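Local coordinates for protein Tae4 (PDB 6IJF) that probably acts as a type VI secretion amidase effector that attacks the peptide stems of bacterial cell-wall peptidoglycan, at residues S66-Q71 with I80-R85; N46-R51 with G131-V136; D7-N12 with S53-K58; P14-S19 with C145-Y150. All coordinates share one frame; numbering follows the deposited sequence.

Interaction 1: S66-Q71 with I80-R85; sequences SSHRIQ and IEVNMR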
loop_
_atom_site.group_PDB
_atom_site.type_symbol
_atom_site.label_atom_id
_atom_site.label_comp_id
_atom_site.label_asym_id
_atom_site.label_seq_id
_atom_site.Cartn_x
_atom_site.Cartn_y
_atom_site.Cartn_z
ATOM N N SER C 66 28.629 21.282 12.618
ATOM C CA SER C 66 28.163 20.463 11.466
ATOM C C SER C 66 29.271 19.540 10.989
ATOM O O SER C 66 30.439 19.915 11.105
ATOM C CB SER C 66 27.656 21.364 10.375
ATOM O OG SER C 66 28.705 22.143 9.826
ATOM N N SER C 67 28.908 18.380 10.463
ATOM C CA SER C 67 29.853 17.415 9.832
ATOM C C SER C 67 30.386 17.989 8.507
ATOM O O SER C 67 31.534 17.708 8.173
ATOM C CB SER C 67 29.214 16.060 9.642
ATOM O OG SER C 67 28.015 16.143 8.879
ATOM N N HIS C 68 29.570 18.759 7.781
ATOM C CA HIS C 68 29.838 19.139 6.370
ATOM C C HIS C 68 29.373 20.559 6.084
ATOM O O HIS C 68 28.688 21.189 6.939
ATOM C CB HIS C 68 29.126 18.195 5.391
ATOM C CG HIS C 68 29.613 16.788 5.384
ATOM N ND1 HIS C 68 29.391 15.911 6.431
ATOM C CD2 HIS C 68 30.252 16.074 4.421
ATOM C CE1 HIS C 68 29.894 14.732 6.130
ATOM N NE2 HIS C 68 30.410 14.799 4.888
ATOM N N ARG C 69 29.717 21.038 4.886
ATOM C CA ARG C 69 29.318 22.390 4.418
ATOM C C ARG C 69 28.780 22.312 2.989
ATOM O O ARG C 69 29.248 21.448 2.210
ATOM C CB ARG C 69 30.502 23.360 4.530
ATOM C CG ARG C 69 31.031 23.421 5.948
ATOM C CD ARG C 69 31.611 24.761 6.358
ATOM N NE ARG C 69 31.210 25.192 7.699
ATOM C CZ ARG C 69 31.689 24.718 8.844
ATOM N NH1 ARG C 69 32.575 23.735 8.844
ATOM N NH2 ARG C 69 31.254 25.216 9.990
ATOM N N ILE C 70 27.823 23.200 2.696
ATOM C CA ILE C 70 27.341 23.526 1.320
ATOM C C ILE C 70 28.541 24.121 0.579
ATOM O O ILE C 70 29.196 25.038 1.134
ATOM C CB ILE C 70 26.143 24.487 1.389
ATOM C CG1 ILE C 70 24.949 23.837 2.107
ATOM C CG2 ILE C 70 25.741 24.979 -0.006
ATOM C CD1 ILE C 70 23.732 24.745 2.238
ATOM N N GLN C 71 28.834 23.571 -0.605
ATOM C CA GLN C 71 30.039 23.883 -1.408
ATOM C C GLN C 71 29.707 24.812 -2.572
ATOM O O GLN C 71 30.641 25.181 -3.261
ATOM C CB GLN C 71 30.650 22.602 -1.976
ATOM C CG GLN C 71 31.112 21.618 -0.912
ATOM C CD GLN C 71 32.267 22.117 -0.076
ATOM O OE1 GLN C 71 33.204 22.710 -0.597
ATOM N NE2 GLN C 71 32.239 21.860 1.224
ATOM N N ILE C 80 25.916 21.692 7.159
ATOM C CA ILE C 80 24.966 20.558 6.946
ATOM C C ILE C 80 25.376 19.460 7.932
ATOM O O ILE C 80 26.542 19.019 7.866
ATOM C CB ILE C 80 25.028 19.989 5.505
ATOM C CG1 ILE C 80 24.578 20.955 4.407
ATOM C CG2 ILE C 80 24.278 18.668 5.410
ATOM C CD1 ILE C 80 23.282 21.648 4.658
ATOM N N GLU C 81 24.453 18.965 8.749
ATOM C CA GLU C 81 24.694 17.722 9.535
ATOM C C GLU C 81 24.137 16.545 8.748
ATOM O O GLU C 81 22.920 16.559 8.419
ATOM C CB GLU C 81 24.061 17.842 10.922
ATOM C CG GLU C 81 24.294 16.634 11.815
ATOM C CD GLU C 81 25.756 16.175 11.839
ATOM O OE1 GLU C 81 26.596 16.896 12.394
ATOM O OE2 GLU C 81 26.059 15.097 11.261
ATOM N N VAL C 82 24.968 15.562 8.436
ATOM C CA VAL C 82 24.550 14.413 7.571
ATOM C C VAL C 82 23.968 13.290 8.430
ATOM O O VAL C 82 23.268 12.439 7.868
ATOM C CB VAL C 82 25.713 13.918 6.698
ATOM C CG1 VAL C 82 25.457 12.566 6.056
ATOM C CG2 VAL C 82 26.071 14.961 5.652
ATOM N N ASN C 83 24.249 13.271 9.726
ATOM C CA ASN C 83 23.948 12.120 10.630
ATOM C C ASN C 83 22.660 12.473 11.361
ATOM O O ASN C 83 22.612 13.537 12.053
ATOM C CB ASN C 83 25.055 11.838 11.655
ATOM C CG ASN C 83 24.759 10.645 12.547
ATOM O OD1 ASN C 83 25.083 9.498 12.242
ATOM N ND2 ASN C 83 24.203 10.935 13.689
ATOM N N MET C 84 21.642 11.618 11.210
ATOM C CA MET C 84 20.307 11.916 11.779
ATOM C C MET C 84 20.403 12.010 13.308
ATOM O O MET C 84 19.854 12.965 13.874
ATOM C CB MET C 84 19.284 10.864 11.366
ATOM C CG MET C 84 17.960 11.046 12.056
ATOM S SD MET C 84 17.920 10.067 13.598
ATOM C CE MET C 84 16.378 10.699 14.267
ATOM N N ARG C 85 21.125 11.098 13.949
ATOM C CA ARG C 85 21.263 11.093 15.446
ATOM C C ARG C 85 21.890 12.421 15.917
ATOM O O ARG C 85 21.354 13.068 16.866
ATOM C CB ARG C 85 22.057 9.852 15.890
ATOM C CG ARG C 85 22.078 9.640 17.406
ATOM C CD ARG C 85 23.044 8.547 17.864
ATOM N NE ARG C 85 23.238 7.442 16.918
ATOM C CZ ARG C 85 22.418 6.399 16.754
ATOM N NH1 ARG C 85 21.290 6.308 17.449
ATOM N NH2 ARG C 85 22.718 5.455 15.871
#

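Interaction 2: N46-R51 with G131-V136; sequences NTCAIR and GHIDLV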
loop_
_atom_site.group_PDB
_atom_site.type_symbol
_atom_site.label_atom_id
_atom_site.label_comp_id
_atom_site.label_asym_id
_atom_site.label_seq_id
_atom_site.Cartn_x
_atom_site.Cartn_y
_atom_site.Cartn_z
ATOM N N ASN C 46 21.479 7.999 2.762
ATOM C CA ASN C 46 20.411 8.451 3.688
ATOM C C ASN C 46 20.478 9.978 3.778
ATOM O O ASN C 46 21.430 10.502 4.358
ATOM C CB ASN C 46 20.472 7.705 5.020
ATOM C CG ASN C 46 20.361 6.211 4.809
ATOM O OD1 ASN C 46 21.195 5.459 5.305
ATOM N ND2 ASN C 46 19.400 5.793 4.007
ATOM N N THR C 47 19.514 10.670 3.180
ATOM C CA THR C 47 19.563 12.140 2.939
ATOM C C THR C 47 18.728 12.913 3.951
ATOM O O THR C 47 18.717 14.156 3.847
ATOM C CB THR C 47 19.119 12.418 1.492
ATOM O OG1 THR C 47 17.755 12.001 1.394
ATOM C CG2 THR C 47 19.966 11.692 0.467
ATOM N N CYS C 48 18.061 12.259 4.918
ATOM C CA CYS C 48 16.997 12.932 5.730
ATOM C C CYS C 48 17.587 14.124 6.489
ATOM O O CYS C 48 16.932 15.193 6.496
ATOM C CB CYS C 48 16.277 11.975 6.674
ATOM S SG CYS C 48 17.286 11.284 8.029
ATOM N N ALA C 49 18.782 13.987 7.090
ATOM C CA ALA C 49 19.381 15.053 7.930
ATOM C C ALA C 49 19.957 16.198 7.055
ATOM O O ALA C 49 19.873 17.378 7.488
ATOM C CB ALA C 49 20.445 14.481 8.854
ATOM N N ILE C 50 20.472 15.891 5.868
ATOM C CA ILE C 50 20.843 16.905 4.825
ATOM C C ILE C 50 19.616 17.759 4.473
ATOM O O ILE C 50 19.698 19.009 4.454
ATOM C CB ILE C 50 21.409 16.212 3.572
ATOM C CG1 ILE C 50 22.662 15.404 3.896
ATOM C CG2 ILE C 50 21.667 17.217 2.465
ATOM C CD1 ILE C 50 23.043 14.411 2.817
ATOM N N ARG C 51 18.484 17.110 4.223
ATOM C CA ARG C 51 17.260 17.817 3.764
ATOM C C ARG C 51 16.773 18.731 4.890
ATOM O O ARG C 51 16.439 19.908 4.623
ATOM C CB ARG C 51 16.215 16.800 3.284
ATOM C CG ARG C 51 16.670 16.033 2.059
ATOM C CD ARG C 51 15.731 14.902 1.664
ATOM N NE ARG C 51 16.204 14.200 0.486
ATOM C CZ ARG C 51 15.961 14.582 -0.767
ATOM N NH1 ARG C 51 15.266 15.685 -0.995
ATOM N NH2 ARG C 51 16.380 13.840 -1.772
ATOM N N GLY C 131 17.858 6.571 12.572
ATOM C CA GLY C 131 16.423 6.751 12.318
ATOM C C GLY C 131 16.203 7.851 11.301
ATOM O O GLY C 131 17.049 8.013 10.408
ATOM N N HIS C 132 15.053 8.508 11.366
ATOM C CA HIS C 132 14.572 9.432 10.309
ATOM C C HIS C 132 14.172 10.732 10.978
ATOM O O HIS C 132 13.468 10.698 12.000
ATOM C CB HIS C 132 13.409 8.804 9.536
ATOM C CG HIS C 132 12.877 9.670 8.446
ATOM N ND1 HIS C 132 13.615 9.943 7.322
ATOM C CD2 HIS C 132 11.703 10.336 8.323
ATOM C CE1 HIS C 132 12.917 10.751 6.534
ATOM N NE2 HIS C 132 11.726 10.985 7.113
ATOM N N ILE C 133 14.620 11.844 10.412
ATOM C CA ILE C 133 14.177 13.191 10.860
ATOM C C ILE C 133 13.518 13.907 9.688
ATOM O O ILE C 133 13.944 13.691 8.519
ATOM C CB ILE C 133 15.369 13.952 11.468
ATOM C CG1 ILE C 133 14.876 15.182 12.211
ATOM C CG2 ILE C 133 16.441 14.252 10.416
ATOM C CD1 ILE C 133 15.922 15.793 13.111
ATOM N N ASP C 134 12.471 14.671 9.969
ATOM C CA ASP C 134 11.566 15.150 8.905
ATOM C C ASP C 134 10.748 16.294 9.486
ATOM O O ASP C 134 10.877 16.587 10.687
ATOM C CB ASP C 134 10.667 14.005 8.397
ATOM C CG ASP C 134 10.213 14.123 6.952
ATOM O OD1 ASP C 134 10.096 15.252 6.455
ATOM O OD2 ASP C 134 10.066 13.080 6.307
ATOM N N LEU C 135 9.960 16.930 8.630
ATOM C CA LEU C 135 8.932 17.919 9.015
ATOM C C LEU C 135 7.578 17.247 8.921
ATOM O O LEU C 135 7.342 16.448 8.009
ATOM C CB LEU C 135 8.957 19.140 8.077
ATOM C CG LEU C 135 10.307 19.859 7.957
ATOM C CD1 LEU C 135 10.164 21.120 7.159
ATOM C CD2 LEU C 135 10.938 20.138 9.311
ATOM N N VAL C 136 6.696 17.571 9.840
ATOM C CA VAL C 136 5.380 16.896 9.902
ATOM C C VAL C 136 4.295 17.960 10.017
ATOM O O VAL C 136 4.528 18.989 10.678
ATOM C CB VAL C 136 5.344 15.868 11.044
ATOM C CG1 VAL C 136 5.566 16.488 12.418
ATOM C CG2 VAL C 136 4.041 15.053 11.010
HETATM O O HOH W 1 14.176 14.706 6.003
#

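Interaction 3: D7-N12 with S53-K58; sequences DTLYSN and SIAFVK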
loop_
_atom_site.group_PDB
_atom_site.type_symbol
_atom_site.label_atom_id
_atom_site.label_comp_id
_atom_site.label_asym_id
_atom_site.label_seq_id
_atom_site.Cartn_x
_atom_site.Cartn_y
_atom_site.Cartn_z
ATOM N N ASP C 7 5.957 27.789 8.370
ATOM C CA ASP C 7 5.608 27.889 6.927
ATOM C C ASP C 7 6.871 28.212 6.137
ATOM O O ASP C 7 6.993 27.721 5.009
ATOM C CB ASP C 7 4.483 28.888 6.693
ATOM C CG ASP C 7 3.210 28.438 7.396
ATOM O OD1 ASP C 7 2.841 27.244 7.242
ATOM O OD2 ASP C 7 2.617 29.260 8.103
ATOM N N THR C 8 7.793 28.985 6.716
ATOM C CA THR C 8 9.072 29.353 6.048
ATOM C C THR C 8 9.946 28.101 5.977
ATOM O O THR C 8 10.463 27.787 4.900
ATOM C CB THR C 8 9.773 30.502 6.782
ATOM O OG1 THR C 8 8.895 31.628 6.740
ATOM C CG2 THR C 8 11.111 30.849 6.177
ATOM N N LEU C 9 10.115 27.412 7.103
ATOM C CA LEU C 9 10.926 26.178 7.192
ATOM C C LEU C 9 10.450 25.152 6.158
ATOM O O LEU C 9 11.295 24.631 5.407
ATOM C CB LEU C 9 10.771 25.640 8.612
ATOM C CG LEU C 9 11.749 24.537 8.968
ATOM C CD1 LEU C 9 13.201 25.032 8.887
ATOM C CD2 LEU C 9 11.424 24.010 10.368
ATOM N N TYR C 10 9.139 24.920 6.085
ATOM C CA TYR C 10 8.507 23.908 5.195
ATOM C C TYR C 10 8.708 24.294 3.733
ATOM O O TYR C 10 9.101 23.445 2.889
ATOM C CB TYR C 10 7.024 23.763 5.537
ATOM C CG TYR C 10 6.370 22.546 4.931
ATOM C CD1 TYR C 10 5.834 22.555 3.651
ATOM C CD2 TYR C 10 6.291 21.371 5.660
ATOM C CE1 TYR C 10 5.214 21.428 3.118
ATOM C CE2 TYR C 10 5.688 20.241 5.145
ATOM C CZ TYR C 10 5.160 20.263 3.868
ATOM O OH TYR C 10 4.616 19.103 3.402
ATOM N N SER C 11 8.459 25.566 3.406
ATOM C CA SER C 11 8.667 26.112 2.038
ATOM C C SER C 11 10.120 25.886 1.600
ATOM O O SER C 11 10.356 25.811 0.387
ATOM C CB SER C 11 8.318 27.587 1.962
ATOM O OG SER C 11 9.354 28.374 2.562
ATOM N N ASN C 12 11.077 25.826 2.533
ATOM C CA ASN C 12 12.522 25.666 2.190
ATOM C C ASN C 12 12.979 24.197 2.183
ATOM O O ASN C 12 14.188 23.954 1.928
ATOM C CB ASN C 12 13.372 26.500 3.143
ATOM C CG ASN C 12 13.320 27.978 2.804
ATOM O OD1 ASN C 12 13.338 28.844 3.695
ATOM N ND2 ASN C 12 13.315 28.276 1.517
ATOM N N SER C 53 18.635 19.962 7.458
ATOM C CA SER C 53 19.708 21.008 7.570
ATOM C C SER C 53 19.453 22.134 6.563
ATOM O O SER C 53 19.410 23.310 6.965
ATOM C CB SER C 53 21.084 20.431 7.354
ATOM O OG SER C 53 21.414 19.464 8.312
ATOM N N ILE C 54 19.181 21.792 5.305
ATOM C CA ILE C 54 18.985 22.788 4.204
ATOM C C ILE C 54 17.761 23.655 4.501
ATOM O O ILE C 54 17.851 24.896 4.330
ATOM C CB ILE C 54 18.896 22.073 2.854
ATOM C CG1 ILE C 54 20.277 21.565 2.464
ATOM C CG2 ILE C 54 18.298 22.979 1.794
ATOM C CD1 ILE C 54 20.280 20.522 1.393
ATOM N N ALA C 55 16.668 23.046 4.963
ATOM C CA ALA C 55 15.451 23.788 5.336
ATOM C C ALA C 55 15.807 24.891 6.358
ATOM O O ALA C 55 15.343 26.057 6.188
ATOM C CB ALA C 55 14.392 22.850 5.849
ATOM N N PHE C 56 16.595 24.552 7.376
ATOM C CA PHE C 56 16.997 25.512 8.451
ATOM C C PHE C 56 17.914 26.601 7.862
ATOM O O PHE C 56 17.591 27.802 8.001
ATOM C CB PHE C 56 17.627 24.780 9.640
ATOM C CG PHE C 56 16.599 24.290 10.638
ATOM C CD1 PHE C 56 16.058 25.154 11.563
ATOM C CD2 PHE C 56 16.095 23.003 10.579
ATOM C CE1 PHE C 56 15.087 24.733 12.471
ATOM C CE2 PHE C 56 15.123 22.575 11.473
ATOM C CZ PHE C 56 14.639 23.441 12.434
ATOM N N VAL C 57 18.983 26.196 7.193
ATOM C CA VAL C 57 19.953 27.141 6.565
ATOM C C VAL C 57 19.204 28.138 5.688
ATOM O O VAL C 57 19.401 29.328 5.873
ATOM C CB VAL C 57 21.004 26.385 5.750
ATOM C CG1 VAL C 57 21.787 27.332 4.856
ATOM C CG2 VAL C 57 21.919 25.606 6.660
ATOM N N LYS C 58 18.331 27.676 4.794
ATOM C CA LYS C 58 17.641 28.590 3.835
ATOM C C LYS C 58 16.654 29.478 4.587
ATOM O O LYS C 58 16.256 30.529 4.028
ATOM C CB LYS C 58 16.940 27.797 2.736
ATOM C CG LYS C 58 17.907 27.218 1.725
ATOM C CD LYS C 58 17.176 26.665 0.541
ATOM C CE LYS C 58 18.125 25.984 -0.411
ATOM N NZ LYS C 58 17.407 25.580 -1.635
#

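Interaction 4: P14-S19 with C145-Y150; sequences PSSDPS and CASACY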
loop_
_atom_site.group_PDB
_atom_site.type_symbol
_atom_site.label_atom_id
_atom_site.label_comp_id
_atom_site.label_asym_id
_atom_site.label_seq_id
_atom_site.Cartn_x
_atom_site.Cartn_y
_atom_site.Cartn_z
ATOM N N PRO C 14 13.534 20.460 0.903
ATOM C CA PRO C 14 13.511 19.564 -0.258
ATOM C C PRO C 14 13.132 18.120 0.116
ATOM O O PRO C 14 13.840 17.451 0.888
ATOM C CB PRO C 14 14.956 19.701 -0.767
ATOM C CG PRO C 14 15.762 19.807 0.495
ATOM C CD PRO C 14 14.877 20.546 1.491
ATOM N N SER C 15 12.011 17.635 -0.404
ATOM C CA SER C 15 11.449 16.310 -0.045
ATOM C C SER C 15 12.079 15.206 -0.896
ATOM O O SER C 15 12.371 15.440 -2.088
ATOM C CB SER C 15 9.940 16.356 -0.169
ATOM O OG SER C 15 9.376 15.050 -0.114
ATOM N N SER C 16 12.242 13.997 -0.353
ATOM C CA SER C 16 12.663 12.794 -1.123
ATOM C C SER C 16 11.446 12.044 -1.707
ATOM O O SER C 16 11.646 10.981 -2.345
ATOM C CB SER C 16 13.513 11.861 -0.270
ATOM O OG SER C 16 12.835 11.528 0.913
ATOM N N ASP C 17 10.230 12.560 -1.502
ATOM C CA ASP C 17 8.962 11.907 -1.913
ATOM C C ASP C 17 8.526 12.503 -3.247
ATOM O O ASP C 17 8.143 13.666 -3.315
ATOM C CB ASP C 17 7.898 12.048 -0.830
ATOM C CG ASP C 17 6.539 11.446 -1.191
ATOM O OD1 ASP C 17 6.369 10.938 -2.294
ATOM O OD2 ASP C 17 5.666 11.482 -0.350
ATOM N N PRO C 18 8.601 11.734 -4.352
ATOM C CA PRO C 18 8.160 12.226 -5.659
ATOM C C PRO C 18 6.714 12.730 -5.718
ATOM O O PRO C 18 6.385 13.437 -6.648
ATOM C CB PRO C 18 8.328 10.983 -6.547
ATOM C CG PRO C 18 9.462 10.229 -5.895
ATOM C CD PRO C 18 9.183 10.387 -4.418
ATOM N N SER C 19 5.865 12.318 -4.782
ATOM C CA SER C 19 4.457 12.784 -4.724
ATOM C C SER C 19 4.382 14.223 -4.191
ATOM O O SER C 19 3.324 14.796 -4.303
ATOM C CB SER C 19 3.583 11.882 -3.915
ATOM O OG SER C 19 3.797 12.025 -2.506
ATOM N N CYS C 145 4.239 13.506 6.966
ATOM C CA CYS C 145 5.661 13.897 6.915
ATOM C C CYS C 145 5.963 14.360 5.494
ATOM O O CYS C 145 5.426 13.791 4.519
ATOM C CB CYS C 145 6.534 12.758 7.420
ATOM S SG CYS C 145 6.176 12.306 9.144
ATOM N N ALA C 146 6.873 15.302 5.383
ATOM C CA ALA C 146 7.298 15.888 4.099
ATOM C C ALA C 146 7.975 14.832 3.221
ATOM O O ALA C 146 7.740 14.866 1.988
ATOM C CB ALA C 146 8.180 17.084 4.361
ATOM N N SER C 147 8.782 13.938 3.801
ATOM C CA SER C 147 9.488 12.865 3.063
ATOM C C SER C 147 8.961 11.465 3.402
ATOM O O SER C 147 8.698 10.689 2.459
ATOM C CB SER C 147 10.959 12.943 3.280
ATOM O OG SER C 147 11.515 13.959 2.510
ATOM N N ALA C 148 8.814 11.112 4.676
ATOM C CA ALA C 148 8.364 9.761 5.077
ATOM C C ALA C 148 8.102 9.730 6.575
ATOM O O ALA C 148 8.803 10.428 7.298
ATOM C CB ALA C 148 9.455 8.769 4.715
ATOM N N CYS C 149 7.156 8.927 7.031
ATOM C CA CYS C 149 6.897 8.698 8.476
ATOM C C CYS C 149 7.309 7.249 8.795
ATOM O O CYS C 149 7.151 6.371 7.922
ATOM C CB CYS C 149 5.438 8.987 8.849
ATOM S SG CYS C 149 4.367 7.835 7.986
ATOM N N TYR C 150 7.845 6.985 9.984
ATOM C CA TYR C 150 8.301 5.633 10.409
ATOM C C TYR C 150 7.743 5.343 11.804
ATOM O O TYR C 150 8.466 5.374 12.798
ATOM C CB TYR C 150 9.824 5.534 10.400
ATOM C CG TYR C 150 10.389 5.422 9.018
ATOM C CD1 TYR C 150 10.451 4.197 8.374
ATOM C CD2 TYR C 150 10.842 6.544 8.345
ATOM C CE1 TYR C 150 10.992 4.079 7.107
ATOM C CE2 TYR C 150 11.369 6.438 7.071
ATOM C CZ TYR C 150 11.463 5.204 6.459
ATOM O OH TYR C 150 11.939 5.128 5.190
HETATM O O HOH W 2 10.608 10.166 0.566
HETATM O O HOH W 3 5.243 13.708 1.364
#

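Interaction 1: S66-Q71 with I80-R85
His68 and Ile80 form the antiparallel hydrogen-bonded pair of a two-stranded ribbon. Ile80 N gives a nearly straight bond to His68 O (2.8 Å, 176°), and His68 N returns one to Ile80 O at 3.0 Å. His68 O is gripped twice, because Ser66 OG reaches it at 3.0 Å from the opposite face of the carbonyl plane.

Beyond this bridge the polar side chains take over. Val82 N donates to Ser67 OG (3.1 Å, 158°), and Ser67 OG is also bonded to His68 ND1 at 2.8 Å, lying in the plane of the imidazole at its edge. Either of that pair could be the donor. Glu81 turns back at chi2 (48°), which places CD near Ser67. There OE1 takes a weak bond from Ser67 N, while OE2 presents its anti lone pair to Asn83 N at 3.0 Å and pairs with Arg86.

Apolar contacts complete the joint. Val82 CG2 lies over one face of the His68 ring, displaced toward the rim and 3.5 Å from ND1, in a CH-pi contact. Trp35 also meets this ring, and Tyr44 OH bonds to NE2. Ile70 and Ile80 cross at about a right angle, their CG1 atoms 3.7 Å apart, and Ile80 also packs on helix 48-58.

A ribbon with a single bridge pair thus gains much of its definition from side chains. Ser67 OG and the Glu81 carboxylate stand in for backbone partners where the strand pairing stops, and with ND1 and NE2 both engaged the rotation of the His68 ring is fixed.

Interaction 2: N46-R51 with G131-V136
Cys48 and Ile133 bring their CA atoms within 5.9 Å of each other where the first turn of helix 48-58 meets strand 131-137. The gap between the two backbones is spanned by a water that donates to both carbonyls, 2.8 Å from Cys48 O and 2.7 Å from Ile133 O.

The cysteine side chain points at the strand. Its sulfur stands between the backbone N and the carbonyl carbon (chi1 67°), where it receives a long, weak but straight bond from Ile133 N at 3.6 Å and touches Ile133 CG2. That methyl also packs against Ala49 CA. The imidazole of His132 approaches Cys48 obliquely, with ND1 as its nearest atom, 3.4 Å from Cys48 CB and 4.0 Å from SG.

Across the ring, His132 NE2 donates to Asp134 OD2 at 2.8 Å. The carboxylate oxygen lies in the ring plane, yet is itself met on its anti side, 31° out of the carboxylate plane. Ser147 N and Ala148 N also donate to OD2, so a second shell of backbone amides sets the acceptor, while the ring of Tyr150 meets that of His132 edge-to-face. The chain of another protein reaches this region and bonds to Thr47 OG1.

A cysteine at the start of a helix, facing a histidine-aspartate pair on an adjoining strand, is consistent with a Cys-His-Asp triad, as in papain-like clan CA peptidases, with Asp or Asn third.

Interaction 3: D7-N12 with S53-K58
Leu9 CD1 sits squarely over the Phe56 ring, 3.8 Å from its centroid and only 6° off the ring normal, a CH-pi contact centred on the face. The same methyl also lies against the backbone at Ala55, 3.6 Å from Ala55 O, and reaches Ala55 CB. The second branch, CD2, goes to the far rim of the ring, 3.9 Å from Phe56 CZ. CG anti to the backbone N (chi1 -168°) and CD1 turned by chi2 of 61° bring the two methyls to these places.

Beside this hydrophobic grip the helices come close: the Ala55 methyl, CB, lies 3.6 Å from Leu9 O, and on the backbones Asn12 O lies 3.6 Å from Ala55 CA. A small residue allows this approach, the CA atoms of Asn12 and Ala55 being 4.7 Å apart. Asn12 CG lies 3.6 Å from Lys58 CB, the two side chains crossing obliquely, while the extended lysine chain leads away to a salt bridge between NZ and Glu32.

Farther out, Ser11 OG bonds to Thr8 O near the end of helix 6-11, where Asn12 N makes weak bonds to the carbonyls of both Thr8 and Leu9. Phe56 also touches Met91 of helix 84-92, Leu9 touches Leu161, and Ile54 packs on Leu29 and Ile33.

The whole is a helix-on-helix joint in which the short N-terminal helix 6-11 covers the later turns of helix 48-58, the helix that begins with the probable catalytic cysteine of this papain-like fold.

Interaction 4: P14-S19 with C145-Y150
Ser15 holds OG anti to its backbone N (chi1 168°), and Ser147 holds OG anti to its carbonyl carbon, beside the backbone N (chi1 -77°); these rotations bring the two hydroxyls to the facing loop. The loops meet without strand pairing; the 14-19 side is shaped by an ST turn at Ser15, whose hydroxyl also crosses the contact, and by an Asx turn at Asp17.

In the ST turn Asp17 N donates to Ser15 OG at 3.0 Å, and the hydroxyl in turn donates to Ala146 O at 2.7 Å, reaching it from 39° above the carbonyl plane. In the same direction, Ser16 N gives a straight bond to Ser147 OG (3.0 Å), which is also bonded to Tyr13 OH. Asp17 OD1 takes Ser19 N at 2.9 Å to close the Asx turn, while Asp17 CB faces Ser147 O.

The 145-150 loop lies against Asp134, behind His132. A disulfide between Cys145 and Cys149 is seen in this structure, although Cys149 was modelled in two conformers and in one of them Cys145 SG and Cys149 SG are about 5.0 Å apart, too far for the bond. Another protein's chain packs on Pro18 and Tyr150 nearby.

Water fills in between the loops: one molecule sits close to both Asp17 OD2 and Ala146 O, and another lies 2.6 Å from Ser16 OG and donates to Ser147 O at 2.7 Å.

How the interactions relate
Helix 48-58 is the common element: interaction 2 uses its start, interaction 3 its later turns, and Ser53 on it probably bonds to Glu81 N of interaction 1. Interaction 2 lies nearest the centre of the chain and is wholly buried, its sulfur and imidazole contacts belonging to the probable active site. Interaction 4, also largely buried, is its second shell, joined by hydroxyls and waters, with backbone amides of 145-150 reaching Asp134. Interaction 3 is mostly apolar packing, linked to interaction 2 through Leu135 against Leu9 and Tyr10. Interaction 1 is farther out and only partly buried; there a short ribbon combines backbone bonds with charged and polar side chains.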